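PDB 5MUA: ricin B-related lectin from Polyporus squamosus, which binds galactose through a ricin-type beta-trefoil lectin domain and carries a calcium-dependent, papain-like protease module that takes up the inhibitor E-64. Local coordinates for residues 149-153 with 176-181; 5-11 with 47-53; 18-24 with 34-40; 12-16 with 138-142. One frame throughout, in Å; residues are numbered along the deposited sequence. Where two conformers were deposited one is given.

Contact 1: residues 149-153 with 176-181. With CA (calcium ion), chain E; CA (calcium ion), chain D.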
loop_
_atom_site.group_PDB
_atom_site.type_symbol
_atom_site.label_atom_id
_atom_site.label_comp_id
_atom_site.label_asym_id
_atom_site.label_seq_id
_atom_site.Cartn_x
_atom_site.Cartn_y
_atom_site.Cartn_z
ATOM N N LEU B 149 -14.032 -15.054 14.262
ATOM C CA LEU B 149 -12.705 -14.720 13.753
ATOM C C LEU B 149 -12.668 -13.294 13.257
ATOM O O LEU B 149 -11.643 -12.874 12.682
ATOM C CB LEU B 149 -12.382 -15.677 12.621
ATOM C CG LEU B 149 -12.520 -17.143 13.021
ATOM C CD1 LEU B 149 -12.269 -17.997 11.825
ATOM C CD2 LEU B 149 -11.554 -17.568 14.122
ATOM N N SER B 150 -13.765 -12.558 13.359
ATOM C CA SER B 150 -13.896 -11.183 12.854
ATOM C C SER B 150 -14.073 -10.169 13.981
ATOM O O SER B 150 -14.399 -10.532 15.114
ATOM C CB SER B 150 -15.132 -11.047 11.929
ATOM O OG SER B 150 -16.274 -11.561 12.557
ATOM N N GLN B 151 -13.802 -8.898 13.650
ATOM C CA GLN B 151 -14.033 -7.754 14.476
ATOM C C GLN B 151 -14.648 -6.683 13.619
ATOM O O GLN B 151 -14.308 -6.578 12.460
ATOM C CB GLN B 151 -12.733 -7.236 15.066
ATOM C CG GLN B 151 -12.117 -8.167 16.028
ATOM C CD GLN B 151 -12.839 -8.138 17.370
ATOM O OE1 GLN B 151 -12.558 -7.289 18.216
ATOM N NE2 GLN B 151 -13.813 -9.027 17.548
ATOM N N THR B 152 -15.586 -5.949 14.183
ATOM C CA THR B 152 -16.076 -4.742 13.525
ATOM C C THR B 152 -15.064 -3.616 13.564
ATOM O O THR B 152 -14.083 -3.636 14.319
ATOM C CB THR B 152 -17.411 -4.239 14.091
ATOM O OG1 THR B 152 -17.203 -3.704 15.394
ATOM C CG2 THR B 152 -18.458 -5.394 14.144
ATOM N N GLY B 153 -15.262 -2.666 12.659
ATOM C CA GLY B 153 -14.460 -1.434 12.697
ATOM C C GLY B 153 -14.514 -0.841 14.082
ATOM O O GLY B 153 -13.465 -0.515 14.644
ATOM N N ASP B 176 -12.954 0.182 6.778
ATOM C CA ASP B 176 -13.972 -0.812 6.499
ATOM C C ASP B 176 -14.794 -1.090 7.747
ATOM O O ASP B 176 -14.500 -0.589 8.806
ATOM C CB ASP B 176 -13.334 -2.077 5.964
ATOM C CG ASP B 176 -12.598 -1.824 4.613
ATOM O OD1 ASP B 176 -13.279 -1.447 3.637
ATOM O OD2 ASP B 176 -11.369 -2.005 4.564
ATOM N N GLY B 177 -15.852 -1.840 7.553
ATOM C CA GLY B 177 -16.787 -2.161 8.635
ATOM C C GLY B 177 -16.590 -3.480 9.359
ATOM O O GLY B 177 -16.927 -3.574 10.540
ATOM N N LEU B 178 -16.157 -4.519 8.645
ATOM C CA LEU B 178 -16.059 -5.853 9.191
ATOM C C LEU B 178 -14.728 -6.394 8.774
ATOM O O LEU B 178 -14.397 -6.382 7.582
ATOM C CB LEU B 178 -17.155 -6.757 8.617
ATOM C CG LEU B 178 -17.131 -8.201 9.161
ATOM C CD1 LEU B 178 -17.398 -8.237 10.672
ATOM C CD2 LEU B 178 -18.102 -9.118 8.373
ATOM N N TYR B 179 -13.946 -6.793 9.760
ATOM C CA TYR B 179 -12.593 -7.285 9.496
ATOM C C TYR B 179 -12.412 -8.771 9.824
ATOM O O TYR B 179 -12.772 -9.202 10.925
ATOM C CB TYR B 179 -11.601 -6.500 10.337
ATOM C CG TYR B 179 -11.441 -5.099 9.895
ATOM C CD1 TYR B 179 -10.583 -4.780 8.891
ATOM C CD2 TYR B 179 -12.281 -4.069 10.414
ATOM C CE1 TYR B 179 -10.441 -3.468 8.441
ATOM C CE2 TYR B 179 -12.100 -2.744 10.019
ATOM C CZ TYR B 179 -11.174 -2.460 9.013
ATOM O OH TYR B 179 -11.019 -1.178 8.578
ATOM N N LEU B 180 -11.735 -9.495 8.942
ATOM C CA LEU B 180 -11.142 -10.808 9.269
ATOM C C LEU B 180 -9.825 -10.594 9.989
ATOM O O LEU B 180 -8.979 -9.788 9.574
ATOM C CB LEU B 180 -10.915 -11.689 8.063
ATOM C CG LEU B 180 -10.185 -13.033 8.285
ATOM C CD1 LEU B 180 -11.107 -13.877 9.195
ATOM C CD2 LEU B 180 -10.005 -13.720 6.926
ATOM N N VAL B 181 -9.672 -11.293 11.086
ATOM C CA VAL B 181 -8.426 -11.257 11.858
ATOM C C VAL B 181 -7.618 -12.444 11.350
ATOM O O VAL B 181 -8.023 -13.607 11.458
ATOM C CB VAL B 181 -8.690 -11.388 13.387
ATOM C CG1 VAL B 181 -7.399 -11.571 14.180
ATOM C CG2 VAL B 181 -9.482 -10.212 13.927
HETATM CA CA CA E . -13.872 0.647 2.826
HETATM CA CA CA D . -11.258 -2.067 2.068
HETATM O O HOH W 1 -9.405 -3.335 2.792
HETATM O O HOH W 2 -16.097 0.423 3.735
#

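Contact 2: residues 5-11 with 47-53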
loop_
_atom_site.group_PDB
_atom_site.type_symbol
_atom_site.label_atom_id
_atom_site.label_comp_id
_atom_site.label_asym_id
_atom_site.label_seq_id
_atom_site.Cartn_x
_atom_site.Cartn_y
_atom_site.Cartn_z
ATOM N N GLY B 5 -23.970 -13.404 15.762
ATOM C CA GLY B 5 -24.586 -12.786 14.577
ATOM C C GLY B 5 -23.556 -12.456 13.509
ATOM O O GLY B 5 -22.554 -13.153 13.325
ATOM N N HIS B 6 -23.819 -11.387 12.782
ATOM C CA HIS B 6 -22.929 -10.945 11.681
ATOM C C HIS B 6 -21.451 -11.113 12.001
ATOM O O HIS B 6 -21.004 -10.545 12.975
ATOM C CB HIS B 6 -23.217 -9.485 11.364
ATOM C CG HIS B 6 -22.568 -8.999 10.106
ATOM N ND1 HIS B 6 -22.362 -7.669 9.869
ATOM C CD2 HIS B 6 -22.102 -9.655 9.010
ATOM C CE1 HIS B 6 -21.840 -7.516 8.658
ATOM N NE2 HIS B 6 -21.640 -8.704 8.137
ATOM N N GLY B 7 -20.693 -11.871 11.188
ATOM C CA GLY B 7 -19.288 -12.141 11.484
ATOM C C GLY B 7 -18.711 -13.242 10.631
ATOM O O GLY B 7 -19.397 -13.786 9.747
ATOM N N ILE B 8 -17.456 -13.561 10.847
ATOM C CA ILE B 8 -16.771 -14.664 10.132
ATOM C C ILE B 8 -16.397 -15.650 11.201
ATOM O O ILE B 8 -15.914 -15.255 12.311
ATOM C CB ILE B 8 -15.497 -14.179 9.382
ATOM C CG1 ILE B 8 -15.959 -13.149 8.317
ATOM C CG2 ILE B 8 -14.764 -15.335 8.775
ATOM C CD1 ILE B 8 -14.841 -12.309 7.713
ATOM N N TYR B 9 -16.654 -16.928 10.918
ATOM C CA TYR B 9 -16.551 -17.975 11.904
ATOM C C TYR B 9 -15.980 -19.260 11.374
ATOM O O TYR B 9 -16.104 -19.568 10.180
ATOM C CB TYR B 9 -17.934 -18.319 12.393
ATOM C CG TYR B 9 -18.685 -17.238 13.030
ATOM C CD1 TYR B 9 -19.509 -16.386 12.293
ATOM C CD2 TYR B 9 -18.659 -17.104 14.406
ATOM C CE1 TYR B 9 -20.217 -15.415 12.916
ATOM C CE2 TYR B 9 -19.413 -16.152 15.071
ATOM C CZ TYR B 9 -20.225 -15.292 14.318
ATOM O OH TYR B 9 -20.966 -14.336 14.974
ATOM N N TYR B 10 -15.347 -20.040 12.247
ATOM C CA TYR B 10 -15.250 -21.496 12.028
ATOM C C TYR B 10 -16.534 -22.081 12.571
ATOM O O TYR B 10 -17.089 -21.576 13.595
ATOM C CB TYR B 10 -14.111 -22.117 12.851
ATOM C CG TYR B 10 -12.693 -21.724 12.492
ATOM C CD1 TYR B 10 -12.218 -21.806 11.196
ATOM C CD2 TYR B 10 -11.777 -21.419 13.531
ATOM C CE1 TYR B 10 -10.886 -21.480 10.902
ATOM C CE2 TYR B 10 -10.431 -21.122 13.260
ATOM C CZ TYR B 10 -10.000 -21.130 11.951
ATOM O OH TYR B 10 -8.658 -20.853 11.640
ATOM N N ILE B 11 -17.054 -23.067 11.878
ATOM C CA ILE B 11 -18.258 -23.786 12.346
ATOM C C ILE B 11 -17.756 -25.204 12.621
ATOM O O ILE B 11 -17.454 -25.959 11.699
ATOM C CB ILE B 11 -19.355 -23.796 11.269
ATOM C CG1 ILE B 11 -19.715 -22.365 10.792
ATOM C CG2 ILE B 11 -20.607 -24.524 11.789
ATOM C CD1 ILE B 11 -20.721 -22.318 9.651
ATOM N N ASN B 47 -12.332 -23.050 5.043
ATOM C CA ASN B 47 -13.009 -23.294 6.328
ATOM C C ASN B 47 -13.650 -22.062 6.939
ATOM O O ASN B 47 -14.163 -22.109 8.067
ATOM C CB ASN B 47 -12.107 -24.028 7.308
ATOM C CG ASN B 47 -10.980 -23.147 7.836
ATOM O OD1 ASN B 47 -11.003 -21.896 7.613
ATOM N ND2 ASN B 47 -9.992 -23.779 8.533
ATOM N N LEU B 48 -13.583 -20.931 6.245
ATOM C CA LEU B 48 -14.064 -19.685 6.810
ATOM C C LEU B 48 -15.444 -19.382 6.316
ATOM O O LEU B 48 -15.670 -19.352 5.120
ATOM C CB LEU B 48 -13.133 -18.542 6.438
ATOM C CG LEU B 48 -11.698 -18.741 6.959
ATOM C CD1 LEU B 48 -10.730 -17.774 6.251
ATOM C CD2 LEU B 48 -11.634 -18.557 8.492
ATOM N N TRP B 49 -16.346 -19.056 7.246
ATOM C CA TRP B 49 -17.737 -18.792 6.888
ATOM C C TRP B 49 -18.186 -17.402 7.286
ATOM O O TRP B 49 -18.103 -16.997 8.475
ATOM C CB TRP B 49 -18.663 -19.831 7.525
ATOM C CG TRP B 49 -18.324 -21.206 7.046
ATOM C CD1 TRP B 49 -17.478 -22.091 7.664
ATOM C CD2 TRP B 49 -18.710 -21.857 5.798
ATOM N NE1 TRP B 49 -17.375 -23.219 6.935
ATOM C CE2 TRP B 49 -18.115 -23.125 5.796
ATOM C CE3 TRP B 49 -19.547 -21.509 4.734
ATOM C CZ2 TRP B 49 -18.294 -24.057 4.743
ATOM C CZ3 TRP B 49 -19.748 -22.429 3.677
ATOM C CH2 TRP B 49 -19.113 -23.697 3.697
ATOM N N LEU B 50 -18.660 -16.658 6.285
ATOM C CA LEU B 50 -19.138 -15.299 6.445
ATOM C C LEU B 50 -20.643 -15.373 6.555
ATOM O O LEU B 50 -21.301 -15.789 5.646
ATOM C CB LEU B 50 -18.741 -14.403 5.238
ATOM C CG LEU B 50 -19.381 -13.003 5.203
ATOM C CD1 LEU B 50 -19.046 -12.127 6.433
ATOM C CD2 LEU B 50 -18.923 -12.228 3.994
ATOM N N ILE B 51 -21.134 -14.998 7.729
ATOM C CA ILE B 51 -22.515 -15.208 8.145
ATOM C C ILE B 51 -23.140 -13.847 8.223
ATOM O O ILE B 51 -22.676 -12.983 8.994
ATOM C CB ILE B 51 -22.549 -15.969 9.471
ATOM C CG1 ILE B 51 -21.936 -17.326 9.247
ATOM C CG2 ILE B 51 -24.014 -16.132 9.906
ATOM C CD1 ILE B 51 -21.998 -18.245 10.461
ATOM N N GLU B 52 -24.113 -13.612 7.364
ATOM C CA GLU B 52 -24.698 -12.293 7.166
ATOM C C GLU B 52 -26.214 -12.284 7.418
ATOM O O GLU B 52 -26.926 -13.059 6.862
ATOM C CB GLU B 52 -24.370 -11.693 5.804
ATOM C CG GLU B 52 -22.882 -11.493 5.575
ATOM C CD GLU B 52 -22.503 -11.193 4.133
ATOM O OE1 GLU B 52 -22.636 -12.099 3.295
ATOM O OE2 GLU B 52 -22.133 -10.029 3.839
ATOM N N PRO B 53 -26.674 -11.327 8.221
ATOM C CA PRO B 53 -28.104 -11.252 8.539
ATOM C C PRO B 53 -28.900 -10.918 7.316
ATOM O O PRO B 53 -28.425 -10.115 6.494
ATOM C CB PRO B 53 -28.176 -10.142 9.606
ATOM C CG PRO B 53 -26.993 -9.276 9.346
ATOM C CD PRO B 53 -25.908 -10.246 8.866
HETATM O O HOH W 3 -20.515 -8.673 5.558
HETATM O O HOH W 4 -15.182 -23.945 9.771
#

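Contact 3: residues 18-24 with 34-40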
loop_
_atom_site.group_PDB
_atom_site.type_symbol
_atom_site.label_atom_id
_atom_site.label_comp_id
_atom_site.label_asym_id
_atom_site.label_seq_id
_atom_site.Cartn_x
_atom_site.Cartn_y
_atom_site.Cartn_z
ATOM N N ASN B 18 -12.128 -31.962 16.800
ATOM C CA ASN B 18 -11.192 -31.586 15.762
ATOM C C ASN B 18 -11.761 -31.488 14.345
ATOM O O ASN B 18 -11.043 -31.642 13.376
ATOM C CB ASN B 18 -10.022 -32.537 15.781
ATOM C CG ASN B 18 -9.301 -32.513 17.085
ATOM O OD1 ASN B 18 -9.287 -33.493 17.829
ATOM N ND2 ASN B 18 -8.732 -31.361 17.405
ATOM N N THR B 19 -13.053 -31.191 14.259
ATOM C CA THR B 19 -13.761 -31.293 12.999
ATOM C C THR B 19 -14.581 -30.028 12.778
ATOM O O THR B 19 -15.369 -29.631 13.635
ATOM C CB THR B 19 -14.716 -32.537 13.052
ATOM O OG1 THR B 19 -13.911 -33.695 13.299
ATOM C CG2 THR B 19 -15.419 -32.776 11.776
ATOM N N ARG B 20 -14.353 -29.396 11.646
ATOM C CA ARG B 20 -15.148 -28.225 11.260
ATOM C C ARG B 20 -15.527 -28.238 9.780
ATOM O O ARG B 20 -15.046 -29.064 8.996
ATOM C CB ARG B 20 -14.447 -26.955 11.703
ATOM C CG ARG B 20 -13.124 -26.774 11.015
ATOM C CD ARG B 20 -12.330 -25.747 11.785
ATOM N NE ARG B 20 -10.970 -25.676 11.349
ATOM C CZ ARG B 20 -10.020 -25.009 11.985
ATOM N NH1 ARG B 20 -10.256 -24.402 13.111
ATOM N NH2 ARG B 20 -8.811 -24.986 11.484
ATOM N N LEU B 21 -16.433 -27.327 9.417
ATOM C CA LEU B 21 -16.987 -27.314 8.118
ATOM C C LEU B 21 -16.085 -26.577 7.152
ATOM O O LEU B 21 -15.495 -25.555 7.482
ATOM C CB LEU B 21 -18.324 -26.671 8.164
ATOM C CG LEU B 21 -19.386 -27.480 8.934
ATOM C CD1 LEU B 21 -20.700 -26.749 8.709
ATOM C CD2 LEU B 21 -19.506 -28.933 8.436
ATOM N N ALA B 22 -16.018 -27.089 5.950
ATOM C CA ALA B 22 -15.296 -26.412 4.860
ATOM C C ALA B 22 -16.055 -26.697 3.549
ATOM O O ALA B 22 -16.976 -27.511 3.504
ATOM C CB ALA B 22 -13.847 -26.908 4.796
ATOM N N LEU B 23 -15.698 -25.991 2.481
ATOM C CA LEU B 23 -16.244 -26.260 1.167
ATOM C C LEU B 23 -15.221 -26.965 0.295
ATOM O O LEU B 23 -14.080 -26.555 0.207
ATOM C CB LEU B 23 -16.740 -24.989 0.532
ATOM C CG LEU B 23 -17.553 -25.230 -0.710
ATOM C CD1 LEU B 23 -18.968 -25.730 -0.363
ATOM C CD2 LEU B 23 -17.702 -23.875 -1.434
ATOM N N SER B 24 -15.647 -28.054 -0.322
ATOM C CA SER B 24 -14.886 -28.793 -1.282
ATOM C C SER B 24 -14.422 -27.915 -2.394
ATOM O O SER B 24 -15.158 -27.015 -2.795
ATOM C CB SER B 24 -15.695 -29.930 -1.917
ATOM O OG SER B 24 -14.830 -30.681 -2.777
ATOM N N ASP B 34 -19.497 -29.930 -2.378
ATOM C CA ASP B 34 -20.113 -30.296 -1.098
ATOM C C ASP B 34 -19.550 -29.460 0.025
ATOM O O ASP B 34 -18.343 -29.165 0.086
ATOM C CB ASP B 34 -19.870 -31.758 -0.780
ATOM C CG ASP B 34 -20.458 -32.695 -1.845
ATOM O OD1 ASP B 34 -21.616 -32.489 -2.231
ATOM O OD2 ASP B 34 -19.739 -33.574 -2.317
ATOM N N VAL B 35 -20.394 -29.140 1.000
ATOM C CA VAL B 35 -19.896 -28.750 2.294
ATOM C C VAL B 35 -19.375 -30.040 2.899
ATOM O O VAL B 35 -20.094 -31.073 2.904
ATOM C CB VAL B 35 -20.986 -28.094 3.201
ATOM C CG1 VAL B 35 -20.481 -27.877 4.611
ATOM C CG2 VAL B 35 -21.418 -26.761 2.632
ATOM N N ILE B 36 -18.173 -30.017 3.464
ATOM C CA ILE B 36 -17.463 -31.218 3.921
ATOM C C ILE B 36 -16.893 -30.961 5.317
ATOM O O ILE B 36 -16.841 -29.808 5.824
ATOM C CB ILE B 36 -16.333 -31.683 2.966
ATOM C CG1 ILE B 36 -15.223 -30.560 2.796
ATOM C CG2 ILE B 36 -16.889 -32.023 1.575
ATOM C CD1 ILE B 36 -13.939 -30.965 2.036
ATOM N N ILE B 37 -16.539 -32.048 5.983
ATOM C CA ILE B 37 -15.802 -31.974 7.227
ATOM C C ILE B 37 -14.322 -31.743 6.905
ATOM O O ILE B 37 -13.837 -32.200 5.882
ATOM C CB ILE B 37 -15.944 -33.265 8.092
ATOM C CG1 ILE B 37 -15.358 -34.520 7.379
ATOM C CG2 ILE B 37 -17.391 -33.413 8.513
ATOM C CD1 ILE B 37 -15.460 -35.866 8.159
ATOM N N SER B 38 -13.641 -31.114 7.852
ATOM C CA SER B 38 -12.275 -30.640 7.716
ATOM C C SER B 38 -11.616 -30.773 9.060
ATOM O O SER B 38 -12.183 -30.388 10.099
ATOM C CB SER B 38 -12.367 -29.126 7.376
ATOM O OG SER B 38 -11.130 -28.606 7.194
ATOM N N SER B 39 -10.388 -31.259 9.066
ATOM C CA SER B 39 -9.571 -31.348 10.281
ATOM C C SER B 39 -9.131 -29.947 10.743
ATOM O O SER B 39 -8.626 -29.162 9.948
ATOM C CB SER B 39 -8.304 -32.185 10.025
ATOM O OG SER B 39 -7.456 -32.159 11.185
ATOM N N ASP B 40 -9.283 -29.663 12.026
ATOM C CA ASP B 40 -8.710 -28.456 12.588
ATOM C C ASP B 40 -7.183 -28.534 12.760
ATOM O O ASP B 40 -6.596 -27.545 13.199
ATOM C CB ASP B 40 -9.486 -27.907 13.816
ATOM C CG ASP B 40 -9.281 -28.717 15.073
ATOM O OD1 ASP B 40 -8.462 -29.614 15.055
ATOM O OD2 ASP B 40 -9.981 -28.446 16.072
HETATM O O HOH W 5 -9.970 -26.865 8.780
HETATM O O HOH W 6 -17.449 -31.541 -3.843
#

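Contact 4: residues 12-16 with 138-142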
loop_
_atom_site.group_PDB
_atom_site.type_symbol
_atom_site.label_atom_id
_atom_site.label_comp_id
_atom_site.label_asym_id
_atom_site.label_seq_id
_atom_site.Cartn_x
_atom_site.Cartn_y
_atom_site.Cartn_z
ATOM N N ALA B 12 -17.637 -25.572 13.898
ATOM C CA ALA B 12 -17.082 -26.875 14.258
ATOM C C ALA B 12 -18.186 -27.780 14.776
ATOM O O ALA B 12 -19.104 -27.307 15.443
ATOM C CB ALA B 12 -16.035 -26.738 15.377
ATOM N N SER B 13 -18.011 -29.047 14.522
ATOM C CA SER B 13 -18.971 -30.079 15.085
ATOM C C SER B 13 -18.807 -30.185 16.582
ATOM O O SER B 13 -17.707 -30.296 17.051
ATOM C CB SER B 13 -18.697 -31.444 14.490
ATOM O OG SER B 13 -19.584 -32.421 15.034
ATOM N N ALA B 14 -19.908 -30.179 17.357
ATOM C CA ALA B 14 -19.785 -30.508 18.781
ATOM C C ALA B 14 -19.930 -32.006 18.975
ATOM O O ALA B 14 -19.836 -32.438 20.110
ATOM C CB ALA B 14 -20.805 -29.756 19.615
ATOM N N TYR B 15 -20.202 -32.761 17.908
ATOM C CA TYR B 15 -20.413 -34.202 17.980
ATOM C C TYR B 15 -19.135 -34.988 17.991
ATOM O O TYR B 15 -19.014 -35.964 18.693
ATOM C CB TYR B 15 -21.269 -34.619 16.817
ATOM C CG TYR B 15 -21.567 -36.090 16.685
ATOM C CD1 TYR B 15 -22.409 -36.733 17.581
ATOM C CD2 TYR B 15 -21.083 -36.818 15.616
ATOM C CE1 TYR B 15 -22.728 -38.057 17.413
ATOM C CE2 TYR B 15 -21.397 -38.168 15.442
ATOM C CZ TYR B 15 -22.255 -38.764 16.358
ATOM O OH TYR B 15 -22.566 -40.089 16.236
ATOM N N VAL B 16 -18.149 -34.568 17.200
ATOM C CA VAL B 16 -16.813 -35.185 17.211
ATOM C C VAL B 16 -15.753 -34.096 17.261
ATOM O O VAL B 16 -15.968 -33.021 16.743
ATOM C CB VAL B 16 -16.569 -36.095 16.010
ATOM C CG1 VAL B 16 -17.488 -37.311 16.101
ATOM C CG2 VAL B 16 -16.764 -35.354 14.704
ATOM N N ASN B 138 -31.452 -38.134 19.831
ATOM C CA ASN B 138 -30.639 -39.216 20.440
ATOM C C ASN B 138 -29.133 -39.129 20.168
ATOM O O ASN B 138 -28.336 -39.965 20.603
ATOM C CB ASN B 138 -31.233 -40.566 20.087
ATOM C CG ASN B 138 -31.025 -40.958 18.631
ATOM O OD1 ASN B 138 -30.617 -40.144 17.782
ATOM N ND2 ASN B 138 -31.347 -42.189 18.327
ATOM N N ASN B 139 -28.699 -38.044 19.504
ATOM C CA ASN B 139 -27.296 -37.722 19.460
ATOM C C ASN B 139 -27.091 -36.226 19.228
ATOM O O ASN B 139 -28.077 -35.489 19.047
ATOM C CB ASN B 139 -26.554 -38.630 18.452
ATOM C CG ASN B 139 -26.883 -38.312 16.975
ATOM O OD1 ASN B 139 -26.959 -37.159 16.572
ATOM N ND2 ASN B 139 -27.012 -39.345 16.178
ATOM N N THR B 140 -25.823 -35.804 19.221
ATOM C CA THR B 140 -25.494 -34.402 19.114
ATOM C C THR B 140 -24.998 -34.004 17.719
ATOM O O THR B 140 -24.353 -32.979 17.596
ATOM C CB THR B 140 -24.528 -33.947 20.196
ATOM O OG1 THR B 140 -23.340 -34.688 20.099
ATOM C CG2 THR B 140 -25.130 -34.073 21.545
ATOM N N SER B 141 -25.299 -34.810 16.711
ATOM C CA SER B 141 -24.782 -34.609 15.366
ATOM C C SER B 141 -25.265 -33.311 14.723
ATOM O O SER B 141 -24.685 -32.882 13.719
ATOM C CB SER B 141 -25.128 -35.817 14.465
ATOM O OG SER B 141 -26.559 -35.891 14.240
ATOM N N GLN B 142 -26.319 -32.705 15.245
ATOM C CA GLN B 142 -26.796 -31.434 14.746
ATOM C C GLN B 142 -26.321 -30.225 15.551
ATOM O O GLN B 142 -26.814 -29.092 15.347
ATOM C CB GLN B 142 -28.318 -31.424 14.647
ATOM C CG GLN B 142 -28.836 -32.633 13.914
ATOM C CD GLN B 142 -30.320 -32.676 13.713
ATOM O OE1 GLN B 142 -31.099 -32.333 14.590
ATOM N NE2 GLN B 142 -30.712 -33.186 12.566
HETATM O O HOH W 7 -22.186 -31.841 14.704
HETATM O O HOH W 8 -21.675 -33.543 21.784
#

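Contact 1: residues 149-153 with 176-181
L149 and Q151 each lose 56 Å² to the facing segment and Y179 loses 52 Å², and the contact can be read from these three. Q151 and Y179 form the antiparallel hydrogen-bonded pair of strands 150-152 and 178-180: Q151 N donates to Y179 O (2.9 Å) and Y179 N to Q151 O (2.7 Å). The ladder runs on at both ends, V181 N to L149 O at 3.0 Å and G153 N to G177 O at 2.8 Å. L149 CB meets L180 CD1 at 4.1 Å, and Q151 CG lies 3.9 Å from V181 CG2. The edge of the Y179 ring faces G153: Y179 CE2 lies 3.8 Å from G153 CA, while Y179 OH accepts from D176 N (3.0 Å). D176 OD1 binds one calcium at 2.3 Å; OD1 and OD2 hold the other at 2.6 and 2.5 Å. S175 O, a water on each ion, and E204, D207, D209 and D210 of the second subunit supply further ligands. A backbone ladder joining trefoil to protease module thus continues directly into a two-calcium site shared between subunits.

Contact 2: residues 5-11 with 47-53
Strands 7-11 and 49-53 interdigitate both ways, and the closest apolar contacts are where isoleucines meet aromatic rings. I11 lays its CD1 over one face of the W49 indole, 4.0 Å from the centroid of the five-membered ring and 28° off its normal, a CH-pi contact; the same methyl is 4.3 Å from I51 CD1. I51 CD1 in turn reaches Y9 CD1 at 3.6 Å. G7, paired with I51, leaves room for the Y9 ring: a CB on G7 would come within 3.1 Å of Y9 CE1. The Y9 hydroxyl bends back to donate to G5 O (2.6 Å from OH).

The strands are antiparallel, with axes 4.7 Å apart and N-to-C directions at 132°, so this pair is strongly twisted. They are the first and fourth strands of one beta-trefoil repeat, bonded by Y9 N to W49 O (2.8 Å), W49 N to Y9 O (3.0 Å), I51 N to G7 O (2.9 Å) and G7 N to I51 O (3.2 Å).

On the other face, I8 CG1 packs on L50 CD1 at 3.8 Å, and F232 and L180 lie against I8. Y10 CE1 fits beside L48 CD2 (3.9 Å). At the exposed end H6 CB rests on P53 CD at 3.7 Å, and a water joins H6 NE2 (2.8 Å) to E52 OE2 (2.7 Å).

Contact 3: residues 18-24 with 34-40
This is a two-stranded antiparallel beta hairpin, strands 19-23 and 35-39, partly buried, one of the hairpins that cap the trefoil barrel. Its register runs from N18 opposite D40 to S24 opposite D34, with strand axes 4.4 Å apart and directions at 134°. A22 and I36 exchange both backbone bonds, A22 N to I36 O and I36 N to A22 O, each 2.8 Å. R20 N to S38 O (2.8 Å) is equally firm, whereas S38 N to R20 O is short at 2.7 Å but weak, its angle being 117°.

Such a hairpin forms the second and third strands of a beta-trefoil repeat. L21 and V35 both touch V130, and meet each other at 4.1 Å (L21 CD2 to V35 CG1); L23 CD1 lies 4.0 Å from V35 CG2.

At the open end D40 N donates to N18 O (3.0 Å) and N18 ND2 to D40 OD1 (2.9 Å). D40 CB lies over the R20 guanidinium, 3.5 Å from CZ; R20 NH2 also bonds V42 O, and Y10 receives a cation-pi contact. One water links R20 NE (3.0 Å), S38 OG (2.6 Å) and S39 O (2.9 Å).

Contact 4: residues 12-16 with 138-142
Only 200 Å² is buried here, and no direct hydrogen bond crosses between residues 12-16 and 138-142, so packing and water carry the contact.

Packing centres on Y15, which gives up 87 Å². S141 CB stands over the face of its ring, 4.2 Å from the centroid and 8° off the normal, a well-aligned CH-pi contact. Y15 CD1 lies 3.4 Å from T140 OG1, which sits at the ring edge, and Y15 CE1 is 4.0 Å from N139 CB.

Water supplies the polar links. One molecule donates to A14 O at 2.7 Å and lies 2.6 Å from T140 OG1; another, 2.7 Å from S13 OG, donates a weak bond to S141 O at 2.9 Å.

Hydrogen bonds within each segment fix the two shapes that meet. S13 OG accepts from Y15 N (3.0 Å), an ST turn that bends the chain as strand 7-13 ends. N139 OD1 accepts from S141 N (2.9 Å) and from S141 OG (2.7 Å), and the first of these defines an Asx turn.

Beside them A12 and A14 bond through their backbones to T145 and N143. An ST turn and an Asx turn packed together at the surface thus join the first and third repeats of the beta-trefoil.

Overall arrangement
Contact 2 touches contacts 1 and 3. It meets contact 1 through L149 N to I8 O (2.7 Å) and S150 OG to I8 N (2.9 Å), so strands 49-53, 7-13, 144-152 and 178-180 follow one another in a single sheet. Contact 3 is nested inside the loops closed by contacts 2 and 4; it meets contact 2 at I11 O to L21 N (2.8 Å) and W49 NE1 to L21 O (3.0 Å), and contact 4 at T19 O to S13 N (2.8 Å). Contact 4 uses the far end of strand 7-13, its centre about 29 Å from that of contact 1. The D176 side chain of contact 1 lies about 4 Å from bound E64, while the D34 side chain of contact 3 is about 10 Å from the bound galactose.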